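Local coordinates for DNA primase (Aquifex aeolicus, PDB 2AU3), which probably synthesises the short RNA primers on single-stranded DNA from which DNA polymerase starts during replication, at residues E22-E27 against S72-I77; N36-P41 against P45-S50; Q54-F59 against A67-S72; A140-L145 against L234-E239. All coordinates share one frame; numbering follows the deposited sequence.

Contact 1 (E22-E27 against S72-I77); sequences EYLNLE and SLYEDI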
# COMPACT_ATOMS: atom_id res chain seq x y z
N GLU A 22 13.41 21.03 19.88
CA GLU A 22 13.19 21.41 21.28
C GLU A 22 13.46 20.23 22.23
O GLU A 22 13.96 20.42 23.34
CB GLU A 22 11.76 21.90 21.47
CG GLU A 22 11.39 23.11 20.60
CD GLU A 22 10.52 24.12 21.33
OE1 GLU A 22 9.40 23.78 21.76
OE2 GLU A 22 10.95 25.28 21.47
N TYR A 23 13.15 19.02 21.78
CA TYR A 23 13.21 17.82 22.62
C TYR A 23 14.49 17.05 22.40
O TYR A 23 15.12 16.59 23.36
CB TYR A 23 12.06 16.88 22.28
CG TYR A 23 10.71 17.38 22.67
CD1 TYR A 23 10.21 17.15 23.96
CD2 TYR A 23 9.91 18.04 21.76
CE1 TYR A 23 8.95 17.58 24.31
CE2 TYR A 23 8.66 18.52 22.12
CZ TYR A 23 8.18 18.26 23.39
OH TYR A 23 6.95 18.70 23.74
N LEU A 24 14.89 16.91 21.13
CA LEU A 24 16.03 16.06 20.78
C LEU A 24 17.21 16.81 20.15
O LEU A 24 17.06 17.87 19.53
CB LEU A 24 15.59 14.91 19.86
CG LEU A 24 14.35 14.10 20.29
CD1 LEU A 24 13.93 13.06 19.24
CD2 LEU A 24 14.55 13.46 21.67
N ASN A 25 18.40 16.23 20.34
CA ASN A 25 19.60 16.67 19.65
C ASN A 25 19.60 16.10 18.23
O ASN A 25 19.83 14.90 18.04
CB ASN A 25 20.86 16.21 20.38
CG ASN A 25 20.80 16.48 21.87
OD1 ASN A 25 20.68 17.63 22.29
ND2 ASN A 25 20.90 15.43 22.68
N LEU A 26 19.35 16.95 17.25
CA LEU A 26 19.21 16.50 15.88
C LEU A 26 20.50 16.79 15.13
O LEU A 26 21.00 17.93 15.18
CB LEU A 26 18.00 17.16 15.19
CG LEU A 26 16.60 16.84 15.72
CD1 LEU A 26 15.56 17.62 14.95
CD2 LEU A 26 16.30 15.35 15.66
N GLU A 27 21.04 15.77 14.49
CA GLU A 27 22.19 15.93 13.60
C GLU A 27 21.70 15.93 12.16
O GLU A 27 20.90 15.08 11.79
CB GLU A 27 23.19 14.78 13.77
CG GLU A 27 24.47 14.99 12.96
CD GLU A 27 25.23 13.71 12.65
OE1 GLU A 27 24.78 12.61 13.07
OE2 GLU A 27 26.29 13.80 11.97
N SER A 72 2.63 14.27 21.20
CA SER A 72 1.70 13.34 21.85
C SER A 72 2.44 12.16 22.46
O SER A 72 2.12 11.72 23.58
CB SER A 72 0.66 12.82 20.85
OG SER A 72 -0.24 11.95 21.49
N LEU A 73 3.40 11.62 21.72
CA LEU A 73 4.13 10.45 22.21
C LEU A 73 5.14 10.85 23.27
O LEU A 73 5.23 10.21 24.33
CB LEU A 73 4.81 9.68 21.06
CG LEU A 73 3.92 9.04 20.00
CD1 LEU A 73 4.77 8.60 18.78
CD2 LEU A 73 3.15 7.86 20.57
N TYR A 74 5.89 11.92 23.02
CA TYR A 74 6.84 12.40 24.01
C TYR A 74 6.17 12.76 25.35
O TYR A 74 6.64 12.34 26.41
CB TYR A 74 7.67 13.58 23.48
CG TYR A 74 8.97 13.74 24.25
CD1 TYR A 74 10.14 13.08 23.85
CD2 TYR A 74 9.02 14.52 25.41
CE1 TYR A 74 11.33 13.22 24.58
CE2 TYR A 74 10.20 14.67 26.14
CZ TYR A 74 11.35 14.03 25.73
OH TYR A 74 12.50 14.19 26.46
N GLU A 75 5.04 13.45 25.31
CA GLU A 75 4.42 13.93 26.54
C GLU A 75 3.42 12.95 27.15
O GLU A 75 2.88 13.20 28.25
CB GLU A 75 3.75 15.28 26.33
CG GLU A 75 4.68 16.34 25.74
CD GLU A 75 5.71 16.87 26.74
OE1 GLU A 75 5.64 16.53 27.95
OE2 GLU A 75 6.60 17.64 26.30
N ASP A 76 3.17 11.85 26.45
CA ASP A 76 2.16 10.86 26.83
C ASP A 76 0.78 11.49 26.98
O ASP A 76 0.15 11.39 28.02
CB ASP A 76 2.57 10.11 28.10
CG ASP A 76 1.72 8.87 28.35
OD1 ASP A 76 1.57 8.07 27.42
OD2 ASP A 76 1.15 8.61 29.44
N ILE A 77 0.36 12.20 25.94
CA ILE A 77 -0.96 12.83 25.88
C ILE A 77 -1.61 12.50 24.54
O ILE A 77 -0.97 11.92 23.64
CB ILE A 77 -0.88 14.41 26.09
CG1 ILE A 77 -0.12 15.11 24.95
CG2 ILE A 77 -0.29 14.78 27.46
CD1 ILE A 77 0.32 16.60 25.27
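Tyr23 drives one corner of its ring onto a face of Tyr74: Tyr23 CD1 sits 3.2 Å from Tyr74 CD2, off-centre toward the rim. The planes are inclined at 52°, so the pair is neither a parallel stack nor a clean edge-to-face contact, and the two side chains run past one another in opposite senses. Tyr74, with CG anti to its backbone N (chi1 -158°), swings out from the last turn of helix 67-75 over Tyr23. Leu24 reaches the same ring more loosely, its CD2 lying 4.3 Å from Tyr74 CE1. Beyond the rings, Tyr23 OH donates a hydrogen bond to Glu75 OE2 at 2.8 Å. The glutamate chain bends at chi2 (-73°), which brings the carboxylate back to Tyr23; OE2 lies in the plane of that ring, at its edge, and uses the lone pair facing away from OE1. Just after, Asp76 is the C-prime residue of a Schellman motif, with Ile77 N bonded to Ser72 O. A leucine in place of Tyr23 would probably leave the Glu75 carboxylate without its hydroxyl partner and the face of Tyr74 without its aromatic one. Tyr23 also meets Phe70 edge-to-face. The contact thus joins helix 16-23 to helix 67-75 at the protein surface, and its chemistry implies a divided role for Tyr23: ring carbons pack against ring carbons, while the hydroxyl at the far end is bound, and probably polarised, by a carboxylate.

Contact 2 (N36-P41 against P45-S50); sequences NCPFHP and PSFYVS. With ZN (zinc ion), chain B.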
# COMPACT_ATOMS: atom_id res chain seq x y z
N ASN A 36 19.00 9.53 18.27
CA ASN A 36 18.62 8.23 18.83
C ASN A 36 17.16 8.31 19.20
O ASN A 36 16.69 9.33 19.71
CB ASN A 36 19.45 7.84 20.06
CG ASN A 36 20.95 7.91 19.81
OD1 ASN A 36 21.56 6.95 19.35
ND2 ASN A 36 21.54 9.03 20.15
N CYS A 37 16.44 7.21 19.00
CA CYS A 37 15.01 7.19 19.28
C CYS A 37 14.72 7.27 20.80
O CYS A 37 15.33 6.56 21.58
CB CYS A 37 14.37 5.95 18.67
SG CYS A 37 12.58 5.88 18.84
N PRO A 38 13.79 8.14 21.19
CA PRO A 38 13.41 8.28 22.60
C PRO A 38 12.32 7.27 23.02
O PRO A 38 11.93 7.24 24.19
CB PRO A 38 12.83 9.70 22.67
CG PRO A 38 12.22 9.91 21.29
CD PRO A 38 13.03 9.06 20.32
N PHE A 39 11.84 6.47 22.06
CA PHE A 39 10.69 5.59 22.31
C PHE A 39 11.06 4.10 22.35
O PHE A 39 10.35 3.30 22.97
CB PHE A 39 9.58 5.85 21.28
CG PHE A 39 9.18 7.30 21.16
CD1 PHE A 39 8.77 8.02 22.27
CD2 PHE A 39 9.22 7.94 19.91
CE1 PHE A 39 8.42 9.36 22.17
CE2 PHE A 39 8.85 9.29 19.80
CZ PHE A 39 8.45 10.00 20.93
N HIS A 40 12.17 3.75 21.70
CA HIS A 40 12.76 2.42 21.81
C HIS A 40 14.27 2.55 22.00
O HIS A 40 14.85 3.58 21.68
CB HIS A 40 12.41 1.57 20.57
CG HIS A 40 13.44 1.62 19.48
ND1 HIS A 40 13.52 2.66 18.57
CD2 HIS A 40 14.44 0.76 19.15
CE1 HIS A 40 14.52 2.44 17.74
NE2 HIS A 40 15.09 1.30 18.06
N PRO A 41 14.92 1.53 22.55
CA PRO A 41 16.36 1.63 22.82
C PRO A 41 17.29 0.95 21.83
O PRO A 41 17.58 -0.24 22.02
CB PRO A 41 16.48 0.94 24.19
CG PRO A 41 15.32 -0.07 24.23
CD PRO A 41 14.34 0.29 23.13
N PRO A 45 21.69 5.67 16.03
CA PRO A 45 20.58 6.58 15.73
C PRO A 45 19.76 6.09 14.53
O PRO A 45 20.30 5.93 13.44
CB PRO A 45 21.29 7.90 15.42
CG PRO A 45 22.58 7.82 16.16
CD PRO A 45 22.99 6.37 16.07
N SER A 46 18.47 5.82 14.76
CA SER A 46 17.60 5.24 13.73
C SER A 46 16.34 6.07 13.52
O SER A 46 15.45 5.68 12.77
CB SER A 46 17.19 3.82 14.14
OG SER A 46 18.33 3.05 14.41
N PHE A 47 16.29 7.22 14.18
CA PHE A 47 15.09 8.07 14.23
C PHE A 47 15.32 9.29 13.34
O PHE A 47 16.19 10.12 13.64
CB PHE A 47 14.85 8.49 15.68
CG PHE A 47 13.62 9.34 15.88
CD1 PHE A 47 12.48 8.79 16.45
CD2 PHE A 47 13.63 10.70 15.57
CE1 PHE A 47 11.34 9.57 16.68
CE2 PHE A 47 12.51 11.50 15.79
CZ PHE A 47 11.35 10.93 16.35
N TYR A 48 14.54 9.39 12.26
CA TYR A 48 14.76 10.39 11.23
C TYR A 48 13.63 11.39 11.16
O TYR A 48 12.47 11.05 11.35
CB TYR A 48 14.97 9.73 9.86
CG TYR A 48 16.30 9.02 9.74
CD1 TYR A 48 17.38 9.63 9.13
CD2 TYR A 48 16.47 7.73 10.24
CE1 TYR A 48 18.60 8.97 9.00
CE2 TYR A 48 17.67 7.08 10.13
CZ TYR A 48 18.73 7.70 9.52
OH TYR A 48 19.92 7.04 9.43
N VAL A 49 14.00 12.64 10.89
CA VAL A 49 13.03 13.70 10.68
C VAL A 49 13.26 14.26 9.29
O VAL A 49 14.38 14.66 8.96
CB VAL A 49 13.19 14.81 11.75
CG1 VAL A 49 12.19 15.93 11.49
CG2 VAL A 49 13.03 14.22 13.18
N SER A 50 12.23 14.24 8.45
CA SER A 50 12.37 14.74 7.09
C SER A 50 11.73 16.12 7.01
O SER A 50 10.52 16.26 7.22
CB SER A 50 11.70 13.77 6.11
OG SER A 50 11.42 14.41 4.88
ZN ZN B . 12.26 3.94 17.72
O HOH W 1 17.67 5.28 17.50
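Phe47 fills the angle between Cys37, Pro38 and Phe39, and this corner, where one buried ring touches three residues of the loop, is the well-packed part of the contact. Its CD1 lies 3.8 Å from Cys37 SG, a sulfur-aromatic contact that approaches well off the ring normal, at 72°. Pro38 crosses the phenylalanine at about a right angle, bringing its CD to 3.9 Å from Phe47 CD1, while Phe39 CE2 stands 4.0 Å from Phe47 CE1. A chi1 of -178° turns the Phe47 ring away from its own backbone N and toward the cysteine loop. Cutting Phe47 back to an alanine is likely to open a gap beside Cys37 and Pro38, leaving the metal-binding turn less firmly backed. The other end is more exposed to solvent. There Asn36 and Pro45 lie side by side, Asn36 OD1 being 3.5 Å from Pro45 CG, and a water joins the backbones by accepting from Cys37 N and Ser46 N. Within the loop Cys37 SG binds the zinc ion at 2.3 Å and also accepts a hydrogen bond from Phe39 N and a weak one from His40 N. His40 ND1 binds the same zinc at 2.0 Å, and Cys58 and Cys61 complete the site. A Cys-X-X-His turn set against the strand that follows it, with backbone N-H groups directed at a metal-bound sulfur, is the arrangement of the CHC2 zinc ribbon of DnaG primases.

Contact 3 (Q54-F59 against A67-S72); sequences QIFKCF and AIKFVS. With ZN (zinc ion), chain B.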
# COMPACT_ATOMS: atom_id res chain seq x y z
N GLN A 54 7.84 16.38 6.28
CA GLN A 54 7.25 16.93 7.51
C GLN A 54 6.74 15.82 8.44
O GLN A 54 5.73 15.97 9.13
CB GLN A 54 6.16 17.96 7.20
CG GLN A 54 6.68 19.35 6.77
CD GLN A 54 7.46 20.06 7.86
OE1 GLN A 54 6.91 20.37 8.92
NE2 GLN A 54 8.76 20.32 7.61
N ILE A 55 7.46 14.71 8.43
CA ILE A 55 7.15 13.57 9.30
C ILE A 55 8.44 13.11 9.96
O ILE A 55 9.53 13.49 9.56
CB ILE A 55 6.50 12.42 8.49
CG1 ILE A 55 7.43 11.96 7.36
CG2 ILE A 55 5.07 12.83 8.02
CD1 ILE A 55 6.89 10.75 6.48
N PHE A 56 8.30 12.27 10.98
CA PHE A 56 9.45 11.58 11.56
C PHE A 56 9.16 10.11 11.33
O PHE A 56 8.02 9.74 11.08
CB PHE A 56 9.59 11.89 13.06
CG PHE A 56 8.47 11.33 13.93
CD1 PHE A 56 8.59 10.07 14.53
CD2 PHE A 56 7.31 12.07 14.16
CE1 PHE A 56 7.57 9.55 15.35
CE2 PHE A 56 6.27 11.54 14.97
CZ PHE A 56 6.41 10.29 15.56
N LYS A 57 10.20 9.28 11.37
CA LYS A 57 10.02 7.82 11.25
C LYS A 57 11.23 7.17 11.88
O LYS A 57 12.37 7.47 11.51
CB LYS A 57 9.92 7.40 9.78
CG LYS A 57 9.75 5.87 9.55
CD LYS A 57 8.35 5.33 9.97
CE LYS A 57 8.22 3.82 9.57
NZ LYS A 57 6.93 3.21 10.04
N CYS A 58 10.98 6.29 12.85
CA CYS A 58 12.07 5.50 13.42
C CYS A 58 12.29 4.22 12.64
O CYS A 58 11.41 3.38 12.54
CB CYS A 58 11.80 5.17 14.88
SG CYS A 58 13.26 4.41 15.58
N PHE A 59 13.49 4.06 12.08
CA PHE A 59 13.85 2.83 11.38
C PHE A 59 14.19 1.73 12.35
O PHE A 59 14.50 0.62 11.94
CB PHE A 59 15.02 3.07 10.44
CG PHE A 59 14.63 3.74 9.17
CD1 PHE A 59 14.04 5.00 9.18
CD2 PHE A 59 14.81 3.10 7.94
CE1 PHE A 59 13.65 5.64 8.00
CE2 PHE A 59 14.45 3.73 6.75
CZ PHE A 59 13.86 5.00 6.78
N ALA A 67 4.37 16.26 13.43
CA ALA A 67 4.91 16.96 14.59
C ALA A 67 3.99 16.87 15.82
O ALA A 67 4.47 16.63 16.92
CB ALA A 67 5.17 18.42 14.23
N ILE A 68 2.69 17.06 15.63
CA ILE A 68 1.76 16.95 16.75
C ILE A 68 1.87 15.56 17.39
O ILE A 68 1.85 15.41 18.63
CB ILE A 68 0.31 17.17 16.29
CG1 ILE A 68 0.12 18.63 15.81
CG2 ILE A 68 -0.67 16.80 17.44
CD1 ILE A 68 -1.20 18.86 15.04
N LYS A 69 1.94 14.55 16.54
CA LYS A 69 2.02 13.17 16.99
C LYS A 69 3.30 12.93 17.79
O LYS A 69 3.27 12.24 18.81
CB LYS A 69 1.94 12.22 15.80
CG LYS A 69 2.30 10.79 16.15
CD LYS A 69 1.55 9.83 15.27
CE LYS A 69 1.54 8.45 15.85
NZ LYS A 69 1.66 7.45 14.76
N PHE A 70 4.42 13.51 17.35
CA PHE A 70 5.65 13.40 18.15
C PHE A 70 5.42 13.90 19.59
O PHE A 70 5.79 13.25 20.56
CB PHE A 70 6.84 14.14 17.52
CG PHE A 70 8.08 14.09 18.39
CD1 PHE A 70 8.93 12.98 18.37
CD2 PHE A 70 8.33 15.11 19.30
CE1 PHE A 70 10.05 12.91 19.20
CE2 PHE A 70 9.47 15.05 20.14
CZ PHE A 70 10.31 13.95 20.10
N VAL A 71 4.84 15.09 19.71
CA VAL A 71 4.62 15.68 21.03
C VAL A 71 3.68 14.79 21.85
O VAL A 71 3.95 14.52 23.05
CB VAL A 71 4.09 17.15 20.93
CG1 VAL A 71 3.74 17.71 22.33
CG2 VAL A 71 5.11 18.02 20.23
N SER A 72 2.63 14.27 21.20
CA SER A 72 1.70 13.34 21.85
C SER A 72 2.44 12.16 22.46
O SER A 72 2.12 11.72 23.58
CB SER A 72 0.66 12.82 20.85
OG SER A 72 -0.24 11.95 21.49
ZN ZN B . 12.26 3.94 17.72
O HOH W 2 4.70 17.70 10.94
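Phe56 offers its ring to the first turns of helix 67-75, and Gln54, two residues earlier, is tied to the same helix through solvent. At Ala67, the first helical residue, the backbone N donates to a water that in turn donates to Gln54 O, 2.7 Å from that water. Lys69 comes next. Its CG touches the Phe56 ring at the edge, near the ring plane, 4.2 Å from Phe56 CZ, and the chain, bent only at its end, carries NZ onward to salt bridges with Asp114 and Asp110. This ring belongs to the zinc ribbon: Phe56 lies on strand 55-58 of its antiparallel sheet, and two residues on, Cys58 SG binds the zinc ion at 2.4 Å. Phe70 comes closest with its backbone N, 3.6 Å from Phe56 CE2, and its CB follows at 3.7 Å from the same atom. The two side chains cross at about a right angle, and the edge of Phe70 is turned toward the face of Phe56 in a T-shaped pair, planes 83° apart and centroids separated by 5.8 Å. Phe56 stands with CG between its backbone N and carbonyl carbon (chi1 67°), which aims the ring at the helix. Beyond this pair, Phe70 also packs on Ile20 of helix 16-23 and on Leu24.

Contact 4 (A140-L145 against L234-E239); sequences ARKFDL and LYEAKE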
# COMPACT_ATOMS: atom_id res chain seq x y z
N ALA A 140 8.60 -4.85 7.62
CA ALA A 140 7.47 -4.94 8.55
C ALA A 140 7.26 -3.59 9.25
O ALA A 140 6.12 -3.14 9.41
CB ALA A 140 7.70 -6.08 9.59
N ARG A 141 8.36 -2.94 9.65
CA ARG A 141 8.32 -1.63 10.28
C ARG A 141 7.95 -0.48 9.34
O ARG A 141 7.16 0.40 9.71
CB ARG A 141 9.65 -1.32 10.93
CG ARG A 141 9.90 -2.19 12.17
CD ARG A 141 11.15 -1.80 12.92
NE ARG A 141 12.37 -1.96 12.13
CZ ARG A 141 13.24 -2.97 12.25
NH1 ARG A 141 13.03 -3.96 13.13
NH2 ARG A 141 14.32 -3.00 11.48
N LYS A 142 8.53 -0.49 8.13
CA LYS A 142 8.18 0.51 7.12
C LYS A 142 6.69 0.54 6.83
O LYS A 142 6.10 1.63 6.69
CB LYS A 142 8.93 0.28 5.81
CG LYS A 142 8.57 1.31 4.72
CD LYS A 142 9.35 1.00 3.45
CE LYS A 142 9.07 2.03 2.37
NZ LYS A 142 9.38 3.43 2.76
N PHE A 143 6.12 -0.65 6.69
CA PHE A 143 4.72 -0.82 6.33
C PHE A 143 3.77 -0.84 7.53
O PHE A 143 2.56 -0.98 7.35
CB PHE A 143 4.51 -2.08 5.46
CG PHE A 143 4.86 -1.86 4.01
CD1 PHE A 143 3.87 -1.53 3.07
CD2 PHE A 143 6.16 -1.92 3.59
CE1 PHE A 143 4.20 -1.30 1.72
CE2 PHE A 143 6.50 -1.70 2.24
CZ PHE A 143 5.47 -1.40 1.29
N ASP A 144 4.32 -0.67 8.73
CA ASP A 144 3.52 -0.51 9.94
C ASP A 144 2.67 -1.77 10.25
O ASP A 144 1.58 -1.69 10.79
CB ASP A 144 2.65 0.78 9.88
CG ASP A 144 3.49 2.04 9.87
OD1 ASP A 144 3.23 2.94 9.04
OD2 ASP A 144 4.47 2.22 10.63
N LEU A 145 3.24 -2.93 9.95
CA LEU A 145 2.58 -4.20 10.27
C LEU A 145 2.27 -4.29 11.73
O LEU A 145 3.06 -3.83 12.61
CB LEU A 145 3.42 -5.39 9.83
CG LEU A 145 3.75 -5.46 8.34
CD1 LEU A 145 4.05 -6.89 8.02
CD2 LEU A 145 2.68 -4.93 7.42
N LEU A 234 1.11 1.87 -2.89
CA LEU A 234 1.34 3.04 -3.72
C LEU A 234 2.15 4.14 -3.02
O LEU A 234 3.12 4.67 -3.58
CB LEU A 234 0.04 3.58 -4.31
CG LEU A 234 0.13 4.62 -5.40
CD1 LEU A 234 0.95 4.11 -6.61
CD2 LEU A 234 -1.30 4.97 -5.82
N TYR A 235 1.80 4.44 -1.77
CA TYR A 235 2.49 5.47 -1.02
C TYR A 235 3.98 5.11 -0.90
O TYR A 235 4.87 5.94 -1.13
CB TYR A 235 1.88 5.59 0.38
CG TYR A 235 2.72 6.43 1.31
CD1 TYR A 235 3.38 5.85 2.39
CD2 TYR A 235 2.85 7.82 1.12
CE1 TYR A 235 4.14 6.63 3.28
CE2 TYR A 235 3.58 8.61 1.98
CZ TYR A 235 4.25 8.01 3.05
OH TYR A 235 5.00 8.78 3.91
N GLU A 236 4.25 3.86 -0.57
CA GLU A 236 5.62 3.41 -0.43
C GLU A 236 6.37 3.25 -1.77
O GLU A 236 7.60 3.37 -1.82
CB GLU A 236 5.62 2.09 0.33
CG GLU A 236 5.18 2.22 1.77
CD GLU A 236 3.65 2.16 1.94
OE1 GLU A 236 2.93 2.04 0.92
OE2 GLU A 236 3.17 2.24 3.10
N ALA A 237 5.63 2.98 -2.84
CA ALA A 237 6.21 2.64 -4.14
C ALA A 237 6.44 3.83 -5.07
O ALA A 237 7.26 3.75 -5.98
CB ALA A 237 5.34 1.60 -4.86
N LYS A 238 5.71 4.93 -4.86
CA LYS A 238 5.53 5.90 -5.95
C LYS A 238 6.84 6.57 -6.37
O LYS A 238 7.04 6.87 -7.53
CB LYS A 238 4.43 6.94 -5.60
CG LYS A 238 4.70 7.74 -4.36
CD LYS A 238 3.50 8.56 -3.92
CE LYS A 238 3.80 9.29 -2.60
NZ LYS A 238 2.70 10.22 -2.21
N GLU A 239 7.75 6.78 -5.43
CA GLU A 239 9.04 7.38 -5.77
C GLU A 239 9.91 6.39 -6.59
O GLU A 239 10.58 6.78 -7.52
CB GLU A 239 9.76 7.89 -4.52
CG GLU A 239 10.40 6.80 -3.64
CD GLU A 239 10.83 7.33 -2.28
OE1 GLU A 239 10.95 8.57 -2.14
OE2 GLU A 239 11.06 6.53 -1.34
O HOH W 3 4.86 3.23 4.93
O HOH W 4 9.06 4.53 0.17
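Phe143 has one face of its ring covered by Glu236, whose CG lies 3.6 Å above the plane, displaced toward the rim in a CH-pi contact. The carboxylate, tilted 19° from the ring plane, overhangs the rim on the CE1 side, and Glu236 CD comes within 3.5 Å of Phe143 CE1. A second flat group, Tyr235, has Glu236 OE2 and a water at its edge, in its plane. The glutamate gets there by folding: it leaves the helix with CG anti to the carbonyl carbon and then bends sharply at chi2 (85°), which brings its carboxylate over the rim of the phenylalanine. The water at the edge of Tyr235 bridges the segments, donating to Glu236 OE2 and to Lys142 O, 2.7 Å away in each case. Lys142 contributes its carbon chain, with CE 3.9 Å from Glu236 CG, while its ammonium group donates to a second water, which donates in turn to Glu236 O and, at longer range, to Glu239 OE2. Lys142 NZ stays 5.4 Å from Glu239 OE2 and 6.3 Å from Glu236 OE2, so water rather than a direct ion pair links them; its positive charge may still help to steady the buried carboxylate. The example illustrates how an acidic residue can serve as an apolar and a polar partner at once. In the fold, helix 137-142 ends here in a Schellman motif at Asp144, and helix 234-244 faces it. Phe260 of helix 253-261 meets Phe143 edge-to-face and touches Lys142 and Glu236, while Lys194 of strand 188-194 packs on Tyr235 and Glu236.

Overall arrangement
Contacts 1, 2 and 3 form one cluster in the zinc-binding domain, their centres 8 to 10 Å apart. Contacts 2 and 3 share the zinc ion and pair strands 47-50 and 55-58, with Phe47 packed on Phe56; contact 1 lies next to both, Leu24 packing on Phe47 and Phe70, with its side chain about 9 Å from the zinc. Helix 67-75 serves both contact 1 and contact 3. Contact 4, in the catalytic core, has its centre about 16 Å from that of contact 3, yet the two are joined: Lys57 NZ makes a salt bridge of 2.7 Å to Asp144 OD2 and bonds Arg141 O. This bridge connects the zinc ribbon with the core, away from the predicted magnesium sites.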